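Local coordinates for acyl-coa oxidase (Arabidopsis thaliana, PDB 1W07) that catalyses the FAD-dependent desaturation of long- and medium-chain acyl-CoAs to 2-trans-enoyl-CoAs in peroxisomal beta-oxidation, passing electrons to oxygen to give hydrogen peroxide, at the interface of chains A and B. Coordinates in Å, arbitrary orientation; residue numbers count along the deposited sequence, not the author numbering. Chains: chain A/B, Acyl-coa oxidase.

Contact 1: the interface of chains A and B. Residues chain A 58, 62, 181, 224, 226; chain B 636, 638-639.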
ATOM      1  N   ARG A  58       1.073  23.024   5.259  1.00 21.00           N
ATOM      2  CA  ARG A  58      -0.367  22.747   5.382  1.00 20.54           C
ATOM      3  C   ARG A  58      -1.151  24.031   5.117  1.00 22.84           C
ATOM      4  O   ARG A  58      -2.032  24.052   4.260  1.00 18.21           O
ATOM      5  CB  ARG A  58      -0.704  22.237   6.791  1.00 18.31           C
ATOM      6  CG  ARG A  58      -2.168  21.754   6.979  1.00 22.41           C
ATOM      7  CD  ARG A  58      -2.397  20.321   6.464  1.00 19.19           C
ATOM      8  NE  ARG A  58      -3.794  20.045   6.086  1.00 17.22           N
ATOM      9  CZ  ARG A  58      -4.803  19.764   6.917  1.00 16.24           C
ATOM     10  NH1 ARG A  58      -4.630  19.704   8.236  1.00 13.45           N
ATOM     11  NH2 ARG A  58      -6.012  19.531   6.416  1.00 17.28           N
ATOM     12  N   PHE A  62      -3.523  24.700   1.923  1.00 15.92           N
ATOM     13  CA  PHE A  62      -4.951  24.965   2.078  1.00 18.86           C
ATOM     14  C   PHE A  62      -5.359  26.279   1.385  1.00 17.98           C
ATOM     15  O   PHE A  62      -6.314  26.318   0.601  1.00 21.28           O
ATOM     16  CB  PHE A  62      -5.303  25.018   3.564  1.00 18.23           C
ATOM     17  CG  PHE A  62      -6.766  25.138   3.829  1.00 22.15           C
ATOM     18  CD1 PHE A  62      -7.631  24.088   3.530  1.00 21.65           C
ATOM     19  CD2 PHE A  62      -7.293  26.323   4.340  1.00 20.10           C
ATOM     20  CE1 PHE A  62      -9.001  24.213   3.730  1.00 23.60           C
ATOM     21  CE2 PHE A  62      -8.662  26.457   4.541  1.00 24.95           C
ATOM     22  CZ  PHE A  62      -9.518  25.401   4.235  1.00 21.97           C
ATOM     23  N   LYS A 181     -12.839  24.278   8.155  1.00 16.88           N
ATOM     24  CA  LYS A 181     -12.669  25.734   8.092  1.00 19.42           C
ATOM     25  C   LYS A 181     -13.567  26.477   7.091  1.00 17.79           C
ATOM     26  O   LYS A 181     -13.759  27.684   7.226  1.00 18.48           O
ATOM     27  CB  LYS A 181     -11.208  26.034   7.717  1.00 19.06           C
ATOM     28  CG  LYS A 181     -10.150  25.420   8.629  1.00 18.51           C
ATOM     29  CD  LYS A 181     -10.170  26.047  10.012  1.00 17.36           C
ATOM     30  CE  LYS A 181      -9.301  25.273  10.991  1.00 16.61           C
ATOM     31  NZ  LYS A 181      -9.447  25.810  12.371  1.00 14.45           N
ATOM     32  N   ASP A 224     -10.138  21.479  12.182  1.00 15.20           N
ATOM     33  CA  ASP A 224      -9.589  20.461  11.304  1.00 14.47           C
ATOM     34  C   ASP A 224      -9.070  19.283  12.130  1.00 11.86           C
ATOM     35  O   ASP A 224      -8.521  19.469  13.221  1.00 14.74           O
ATOM     36  CB  ASP A 224      -8.482  21.069  10.447  1.00 16.83           C
ATOM     37  CG  ASP A 224      -7.853  20.063   9.506  1.00 20.61           C
ATOM     38  OD1 ASP A 224      -6.852  19.420   9.898  1.00 17.42           O
ATOM     39  OD2 ASP A 224      -8.379  19.899   8.383  1.00 18.68           O
ATOM     40  N   GLY A 226      -6.595  17.240  11.462  1.00 12.57           N
ATOM     41  CA  GLY A 226      -5.180  16.963  11.383  1.00 13.64           C
ATOM     42  C   GLY A 226      -4.661  16.467  10.055  1.00 12.02           C
ATOM     43  O   GLY A 226      -5.424  16.241   9.109  1.00 11.81           O
TER
ATOM     44  N   ASP B 636      -2.565  20.689  14.983  1.00 18.78           N
ATOM     45  CA  ASP B 636      -2.349  21.008  13.577  1.00 21.56           C
ATOM     46  C   ASP B 636      -2.335  22.518  13.377  1.00 21.65           C
ATOM     47  O   ASP B 636      -3.165  23.238  13.940  1.00 21.84           O
ATOM     48  CB  ASP B 636      -3.447  20.391  12.697  1.00 20.66           C
ATOM     49  CG  ASP B 636      -3.032  20.296  11.245  1.00 20.37           C
ATOM     50  OD1 ASP B 636      -3.291  21.247  10.479  1.00 17.57           O
ATOM     51  OD2 ASP B 636      -2.420  19.268  10.875  1.00 19.38           O
ATOM     52  N   LEU B 638      -3.307  24.258  10.984  1.00 20.86           N
ATOM     53  CA  LEU B 638      -4.553  24.722  10.380  1.00 20.46           C
ATOM     54  C   LEU B 638      -5.533  25.153  11.487  1.00 18.79           C
ATOM     55  O   LEU B 638      -6.483  25.894  11.246  1.00 18.66           O
ATOM     56  CB  LEU B 638      -5.154  23.615   9.504  1.00 21.46           C
ATOM     57  CG  LEU B 638      -5.969  24.049   8.284  1.00 23.99           C
ATOM     58  CD1 LEU B 638      -5.226  25.135   7.490  1.00 25.69           C
ATOM     59  CD2 LEU B 638      -6.243  22.832   7.411  1.00 19.77           C
ATOM     60  N   ASN B 639      -5.294  24.692  12.712  1.00 17.91           N
ATOM     61  CA  ASN B 639      -6.167  25.103  13.807  1.00 17.89           C
ATOM     62  C   ASN B 639      -5.614  26.269  14.596  1.00 20.19           C
ATOM     63  O   ASN B 639      -6.010  26.498  15.733  1.00 19.51           O
ATOM     64  CB  ASN B 639      -6.469  23.936  14.741  1.00 17.49           C
ATOM     65  CG  ASN B 639      -7.326  22.900  14.077  1.00 18.22           C
ATOM     66  OD1 ASN B 639      -8.286  23.240  13.390  1.00 13.49           O
ATOM     67  ND2 ASN B 639      -6.984  21.632  14.265  1.00 17.50           N
TER
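One face of the A:Arg58 guanidinium is capped by B:Leu638, whose methyl CD2 lies 3.4 Å from A:Arg58 CZ, over the centre of the group; at the edge, within the plane, stand two carboxylates, A:Asp224 with OD1 and B:Asp636 with CG. In this two-fold dimer interface of an acyl-CoA oxidase, the 3-10 helix 637-640 of chain B meets helix 58-78 and strand 220-224 of chain A. Bent at chi2 (81°), A:Arg58 grips A:Asp224 end-on, A:Arg58 NH1 to A:Asp224 OD1 at 2.8 Å and NH2 to OD2 at 3.1 Å. A:Gly226 N reaches the same OD1 from the opposite face, which together with the arginine probably holds the carboxylate's rotation. A:Arg58 NH1 makes a salt bridge to B:Asp636 OD1 at 3.0 Å, weak as a hydrogen bond, the guanidinium and carboxylate planes 76° apart; it probably eases the proximity of A:Asp224 OD1 and B:Asp636 OD1, 4.0 Å apart. B:Leu638 CD1 packs against CB and the ring of A:Phe62. The B:Asn639 carboxamide pairs with the A:Asp224 backbone: B:Asn639 OD1 accepts from A:Asp224 N at 2.8 Å, and ND2 donates to A:Asp224 O at 2.9 Å, nearly straight at 174°. A:Lys181 NZ also donates to B:Asn639 OD1, 3.0 Å away, on a lone pair.

Contact 2: the interface of chains A and B. Residues chain A 175, 228-229, 419; chain B 401, 404-406.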
ATOM      1  N   TRP A 175     -14.325  13.757  10.475  1.00 11.41           N
ATOM      2  CA  TRP A 175     -14.016  13.417   9.084  1.00 14.45           C
ATOM      3  C   TRP A 175     -14.683  14.245   7.975  1.00 15.55           C
ATOM      4  O   TRP A 175     -14.119  14.357   6.884  1.00 17.19           O
ATOM      5  CB  TRP A 175     -14.265  11.910   8.793  1.00 13.88           C
ATOM      6  CG  TRP A 175     -13.077  11.047   9.176  1.00 14.18           C
ATOM      7  CD1 TRP A 175     -13.014  10.131  10.173  1.00 14.00           C
ATOM      8  CD2 TRP A 175     -11.753  11.137   8.620  1.00 13.35           C
ATOM      9  NE1 TRP A 175     -11.730   9.648  10.287  1.00 15.03           N
ATOM     10  CE2 TRP A 175     -10.935  10.255   9.349  1.00 13.48           C
ATOM     11  CE3 TRP A 175     -11.182  11.889   7.577  1.00  9.36           C
ATOM     12  CZ2 TRP A 175      -9.572  10.102   9.088  1.00 11.59           C
ATOM     13  CZ3 TRP A 175      -9.829  11.729   7.308  1.00 12.39           C
ATOM     14  CH2 TRP A 175      -9.040  10.841   8.069  1.00 12.79           C
ATOM     15  N   LYS A 228      -3.166  14.172   7.145  1.00 12.36           N
ATOM     16  CA  LYS A 228      -3.520  12.836   6.690  1.00 15.04           C
ATOM     17  C   LYS A 228      -2.403  12.226   5.843  1.00 15.69           C
ATOM     18  O   LYS A 228      -1.425  12.889   5.484  1.00 16.14           O
ATOM     19  CB  LYS A 228      -4.828  12.894   5.894  1.00 13.26           C
ATOM     20  CG  LYS A 228      -6.040  13.316   6.761  1.00 16.01           C
ATOM     21  CD  LYS A 228      -7.064  14.182   6.030  1.00 16.52           C
ATOM     22  CE  LYS A 228      -6.495  15.545   5.682  1.00 16.62           C
ATOM     23  NZ  LYS A 228      -7.566  16.522   5.370  1.00 13.27           N
ATOM     24  N   MET A 229      -2.537  10.944   5.552  1.00 17.11           N
ATOM     25  CA  MET A 229      -1.562  10.206   4.759  1.00 15.72           C
ATOM     26  C   MET A 229      -1.182  10.870   3.417  1.00 17.40           C
ATOM     27  O   MET A 229      -2.039  11.364   2.674  1.00 15.48           O
ATOM     28  CB  MET A 229      -2.139   8.824   4.481  1.00 17.25           C
ATOM     29  CG  MET A 229      -1.231   7.891   3.722  1.00 19.85           C
ATOM     30  SD  MET A 229      -2.028   6.295   3.426  1.00 20.99           S
ATOM     31  CE  MET A 229      -1.013   5.638   2.030  1.00 26.49           C
ATOM     32  N   PRO A 419      -8.737   6.430   0.425  1.00 17.56           N
ATOM     33  CA  PRO A 419      -9.935   6.643   1.241  1.00 17.24           C
ATOM     34  C   PRO A 419     -11.168   6.001   0.603  1.00 17.89           C
ATOM     35  O   PRO A 419     -12.154   5.738   1.286  1.00 16.25           O
ATOM     36  CB  PRO A 419     -10.050   8.167   1.288  1.00 18.84           C
ATOM     37  CG  PRO A 419      -8.646   8.614   1.206  1.00 16.05           C
ATOM     38  CD  PRO A 419      -8.064   7.710   0.149  1.00 15.41           C
TER
ATOM     39  N   GLY B 401     -11.465   4.451   9.018  1.00 13.89           N
ATOM     40  CA  GLY B 401     -11.207   5.850   8.720  1.00 13.97           C
ATOM     41  C   GLY B 401     -10.062   6.505   9.471  1.00 14.99           C
ATOM     42  O   GLY B 401      -9.209   7.163   8.858  1.00 15.53           O
ATOM     43  N   TYR B 404      -6.391   6.582   8.518  1.00 12.82           N
ATOM     44  CA  TYR B 404      -5.928   7.477   7.463  1.00 10.78           C
ATOM     45  C   TYR B 404      -5.229   8.724   8.029  1.00 11.42           C
ATOM     46  O   TYR B 404      -4.511   9.437   7.318  1.00 10.82           O
ATOM     47  CB  TYR B 404      -7.114   7.872   6.577  1.00 13.18           C
ATOM     48  CG  TYR B 404      -6.738   8.584   5.282  1.00 14.15           C
ATOM     49  CD1 TYR B 404      -5.877   7.997   4.347  1.00 12.36           C
ATOM     50  CD2 TYR B 404      -7.252   9.844   4.992  1.00  9.81           C
ATOM     51  CE1 TYR B 404      -5.535   8.660   3.164  1.00 12.31           C
ATOM     52  CE2 TYR B 404      -6.933  10.503   3.821  1.00 15.16           C
ATOM     53  CZ  TYR B 404      -6.082   9.921   2.910  1.00 14.47           C
ATOM     54  OH  TYR B 404      -5.823  10.604   1.735  1.00 11.22           O
ATOM     55  N   LEU B 405      -5.438   8.991   9.312  1.00 14.93           N
ATOM     56  CA  LEU B 405      -4.794  10.128   9.963  1.00 16.92           C
ATOM     57  C   LEU B 405      -3.331   9.841  10.251  1.00 14.60           C
ATOM     58  O   LEU B 405      -2.989   8.779  10.773  1.00 14.33           O
ATOM     59  CB  LEU B 405      -5.490  10.459  11.285  1.00 16.70           C
ATOM     60  CG  LEU B 405      -6.706  11.389  11.205  1.00 18.10           C
ATOM     61  CD1 LEU B 405      -7.420  11.445  12.555  1.00 18.33           C
ATOM     62  CD2 LEU B 405      -6.226  12.764  10.768  1.00 18.41           C
ATOM     63  N   TRP B 406      -2.461  10.791   9.938  1.00 12.30           N
ATOM     64  CA  TRP B 406      -1.040  10.615  10.195  1.00 13.40           C
ATOM     65  C   TRP B 406      -0.733  10.197  11.648  1.00 14.89           C
ATOM     66  O   TRP B 406       0.156   9.374  11.882  1.00 13.51           O
ATOM     67  CB  TRP B 406      -0.295  11.914   9.901  1.00 15.83           C
ATOM     68  CG  TRP B 406       1.180  11.729   9.838  1.00 15.77           C
ATOM     69  CD1 TRP B 406       1.898  11.346   8.749  1.00 19.51           C
ATOM     70  CD2 TRP B 406       2.121  11.900  10.905  1.00 19.17           C
ATOM     71  NE1 TRP B 406       3.228  11.269   9.064  1.00 21.82           N
ATOM     72  CE2 TRP B 406       3.396  11.602  10.382  1.00 18.77           C
ATOM     73  CE3 TRP B 406       2.012  12.277  12.255  1.00 17.47           C
ATOM     74  CZ2 TRP B 406       4.563  11.663  11.161  1.00 21.31           C
ATOM     75  CZ3 TRP B 406       3.181  12.337  13.031  1.00 18.61           C
ATOM     76  CH2 TRP B 406       4.435  12.032  12.476  1.00 17.58           C
TER
HETATM   77  O   HOH W   1      -4.212  12.779   2.446  1.00 12.94           O
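A mixed apolar and backbone-paired patch of the homodimer interface joins A:Lys228 and A:Met229 to the B:Tyr404-B:Leu405 segment, helping to clamp the two subunits of this acyl-CoA oxidase beside an FAD-binding turn. A:Lys228 forms an antiparallel beta bridge with B:Leu405, and A:Met229 N donates to B:Tyr404 O at 3.0 Å. A chi1 of -169° swings the B:Tyr404 ring away from its backbone N and in among chain A residues. A:Pro419 CG sits over one face in a CH-pi contact, 3.7 Å from the B:Tyr404 ring centroid and displaced toward the hydroxyl-bearing rim, where CG is 3.3 Å from B:Tyr404 CZ. The indole of A:Trp175 crosses the tyrosine at about a right angle, CZ3 standing at the ring's edge in its plane and A:Trp175 CH2 3.7 Å from B:Tyr404 CD2. A:Met229 CB approaches the other side of the ring, 3.6 Å from B:Tyr404 CE1. B:Tyr404 OH and A:Met229 O share a bridging water, 2.8 Å and 2.6 Å away. A:Trp175 CZ2 also packs 3.8 Å from B:Leu405 CG. In the fold, chain B contributes the 3-10 helix 400-404 after helix 370-397, including the FAD-binding B:Gly401, while A:Pro419 belongs to the 3-10 helix 418-421.

Contact 3: the interface of chains A and B. Residues chain A 62, 66, 181, 209, 214; chain B 642-644, 651.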
ATOM      1  N   PHE A  62      -3.523  24.700   1.923  1.00 15.92           N
ATOM      2  CA  PHE A  62      -4.951  24.965   2.078  1.00 18.86           C
ATOM      3  C   PHE A  62      -5.359  26.279   1.385  1.00 17.98           C
ATOM      4  O   PHE A  62      -6.314  26.318   0.601  1.00 21.28           O
ATOM      5  CB  PHE A  62      -5.303  25.018   3.564  1.00 18.23           C
ATOM      6  CG  PHE A  62      -6.766  25.138   3.829  1.00 22.15           C
ATOM      7  CD1 PHE A  62      -7.631  24.088   3.530  1.00 21.65           C
ATOM      8  CD2 PHE A  62      -7.293  26.323   4.340  1.00 20.10           C
ATOM      9  CE1 PHE A  62      -9.001  24.213   3.730  1.00 23.60           C
ATOM     10  CE2 PHE A  62      -8.662  26.457   4.541  1.00 24.95           C
ATOM     11  CZ  PHE A  62      -9.518  25.401   4.235  1.00 21.97           C
ATOM     12  N   LEU A  66      -7.984  27.141  -1.693  1.00 13.69           N
ATOM     13  CA  LEU A  66      -9.101  28.088  -1.695  1.00 18.54           C
ATOM     14  C   LEU A  66      -9.010  28.956  -2.943  1.00 17.46           C
ATOM     15  O   LEU A  66     -10.020  29.240  -3.581  1.00 20.51           O
ATOM     16  CB  LEU A  66      -9.091  28.972  -0.435  1.00 14.20           C
ATOM     17  CG  LEU A  66      -9.258  28.266   0.922  1.00 18.69           C
ATOM     18  CD1 LEU A  66      -9.244  29.302   2.048  1.00 18.36           C
ATOM     19  CD2 LEU A  66     -10.558  27.458   0.951  1.00 16.33           C
ATOM     20  N   LYS A 181     -12.839  24.278   8.155  1.00 16.88           N
ATOM     21  CA  LYS A 181     -12.669  25.734   8.092  1.00 19.42           C
ATOM     22  C   LYS A 181     -13.567  26.477   7.091  1.00 17.79           C
ATOM     23  O   LYS A 181     -13.759  27.684   7.226  1.00 18.48           O
ATOM     24  CB  LYS A 181     -11.208  26.034   7.717  1.00 19.06           C
ATOM     25  CG  LYS A 181     -10.150  25.420   8.629  1.00 18.51           C
ATOM     26  CD  LYS A 181     -10.170  26.047  10.012  1.00 17.36           C
ATOM     27  CE  LYS A 181      -9.301  25.273  10.991  1.00 16.61           C
ATOM     28  NZ  LYS A 181      -9.447  25.810  12.371  1.00 14.45           N
ATOM     29  N   ARG A 209     -21.246  28.784  10.914  1.00 19.64           N
ATOM     30  CA  ARG A 209     -20.523  30.048  10.970  1.00 22.36           C
ATOM     31  C   ARG A 209     -21.357  31.217  10.473  1.00 21.26           C
ATOM     32  O   ARG A 209     -22.261  31.045   9.658  1.00 20.02           O
ATOM     33  CB  ARG A 209     -19.253  29.955  10.107  1.00 22.37           C
ATOM     34  CG  ARG A 209     -18.213  28.927  10.568  1.00 16.17           C
ATOM     35  CD  ARG A 209     -17.101  28.776   9.528  1.00 17.68           C
ATOM     36  NE  ARG A 209     -16.101  27.780   9.922  1.00 20.88           N
ATOM     37  CZ  ARG A 209     -15.029  28.036  10.666  1.00 22.53           C
ATOM     38  NH1 ARG A 209     -14.794  29.268  11.117  1.00 20.62           N
ATOM     39  NH2 ARG A 209     -14.186  27.056  10.954  1.00 22.07           N
ATOM     40  N   HIS A 214     -17.567  34.908   9.299  1.00 28.87           N
ATOM     41  CA  HIS A 214     -17.165  33.502   9.261  1.00 28.02           C
ATOM     42  C   HIS A 214     -16.845  32.924  10.639  1.00 26.71           C
ATOM     43  O   HIS A 214     -16.311  31.816  10.749  1.00 23.72           O
ATOM     44  CB  HIS A 214     -15.942  33.327   8.353  1.00 24.37           C
ATOM     45  CG  HIS A 214     -15.858  31.981   7.710  1.00 23.89           C
ATOM     46  ND1 HIS A 214     -16.768  31.550   6.767  1.00 21.84           N
ATOM     47  CD2 HIS A 214     -14.981  30.964   7.880  1.00 23.74           C
ATOM     48  CE1 HIS A 214     -16.453  30.326   6.383  1.00 24.69           C
ATOM     49  NE2 HIS A 214     -15.373  29.946   7.043  1.00 25.35           N
TER
ATOM     50  N   VAL B 642      -9.753  29.846  13.905  1.00 19.93           N
ATOM     51  CA  VAL B 642     -11.030  29.308  13.443  1.00 23.25           C
ATOM     52  C   VAL B 642     -11.350  29.791  12.045  1.00 22.00           C
ATOM     53  O   VAL B 642     -12.007  29.096  11.278  1.00 23.33           O
ATOM     54  CB  VAL B 642     -12.196  29.697  14.385  1.00 21.50           C
ATOM     55  CG1 VAL B 642     -11.995  29.040  15.733  1.00 21.06           C
ATOM     56  CG2 VAL B 642     -12.287  31.226  14.504  1.00 22.66           C
ATOM     57  N   VAL B 643     -10.894  30.998  11.726  1.00 24.46           N
ATOM     58  CA  VAL B 643     -11.094  31.573  10.403  1.00 23.52           C
ATOM     59  C   VAL B 643      -9.796  31.364   9.631  1.00 26.16           C
ATOM     60  O   VAL B 643      -8.764  31.946   9.960  1.00 26.04           O
ATOM     61  CB  VAL B 643     -11.388  33.080  10.472  1.00 26.18           C
ATOM     62  CG1 VAL B 643     -11.485  33.650   9.067  1.00 27.60           C
ATOM     63  CG2 VAL B 643     -12.675  33.321  11.227  1.00 25.80           C
ATOM     64  N   PRO B 644      -9.834  30.533   8.574  1.00 25.41           N
ATOM     65  CA  PRO B 644      -8.669  30.223   7.747  1.00 26.07           C
ATOM     66  C   PRO B 644      -8.086  31.391   6.956  1.00 26.59           C
ATOM     67  O   PRO B 644      -8.813  32.269   6.485  1.00 24.20           O
ATOM     68  CB  PRO B 644      -9.189  29.118   6.834  1.00 25.82           C
ATOM     69  CG  PRO B 644     -10.613  29.549   6.601  1.00 23.37           C
ATOM     70  CD  PRO B 644     -11.063  29.947   7.996  1.00 24.94           C
ATOM     71  N   LEU B 651     -12.869  33.132  -0.048  1.00 22.88           N
ATOM     72  CA  LEU B 651     -14.150  32.624   0.435  1.00 26.27           C
ATOM     73  C   LEU B 651     -15.220  33.712   0.505  1.00 29.02           C
ATOM     74  O   LEU B 651     -16.333  33.523   0.004  1.00 26.59           O
ATOM     75  CB  LEU B 651     -13.986  31.971   1.815  1.00 25.32           C
ATOM     76  CG  LEU B 651     -13.238  30.627   1.829  1.00 26.48           C
ATOM     77  CD1 LEU B 651     -13.026  30.128   3.261  1.00 19.81           C
ATOM     78  CD2 LEU B 651     -14.042  29.625   1.012  1.00 23.75           C
TER
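B:Pro644 forms the apolar centre of this part of the acyl-CoA oxidase dimer interface, its ring resting on a surface made jointly by A:Phe62 and A:Lys181. B:Pro644 CB lies 3.6 Å from A:Phe62 CE2 at the rim of the phenyl ring, while B:Pro644 CG rests 3.7 Å from A:Lys181 CB, the aliphatic root of the lysine. Further along helix 58-78, A:Leu66 CD1 meets CD1 of B:Leu651, where helices 647-650 and 652-655 adjoin, at 4.1 Å, a looser contact. At the CD end of the proline, A:His214 crosses it at about a right angle, with A:His214 CD2 4.0 Å from B:Pro644 CD. A:His214 NE2 donates to A:Lys181 O at 2.8 Å, which ties the histidine to the backbone beside the proline. At the polar rim, A:Arg209 runs extended from CG to NE (chi2 172°, chi3 -179°). A:Arg209 NH1 bonds to B:Val642 O at 2.8 Å from above the carbonyl plane, and NH2 adds a weak bond. A:Arg209 NH1 also reaches A:His214 O at 3.0 Å, at the guanidinium edge and in its plane, with a C=O...N angle of 175°. A leucine in place of A:Arg209 would probably leave B:Val642 O and A:His214 O without these donors and weaken the hold on the chain B tail. A:Lys181 O lies above the guanidinium, offset toward its rim, and A:Arg209 CD sits 3.2 Å above the A:His214 imidazole plane; both probably help to position the arginine.

Contact 1 and contact 3 are neighbours, their C-alpha centres about 10 Å apart, and they share A:Phe62 and A:Lys181; both grip the C-terminal stretch of chain B, between residues 636 and 651. Contact 2 lies about 13 Å from contact 1 and about 21 Å from contact 3, and takes its chain B residues from a different stretch, 401-406. A:Gly226 of contact 1 and A:Lys228 of contact 2 lie two residues apart, joining the two patches along one loop of chain A. Contact 2 is also nearest the catalytic A:Glu424, about 13 Å from its centre. Two-fold symmetry repeats all three, so each subunit's tail is probably anchored on its partner.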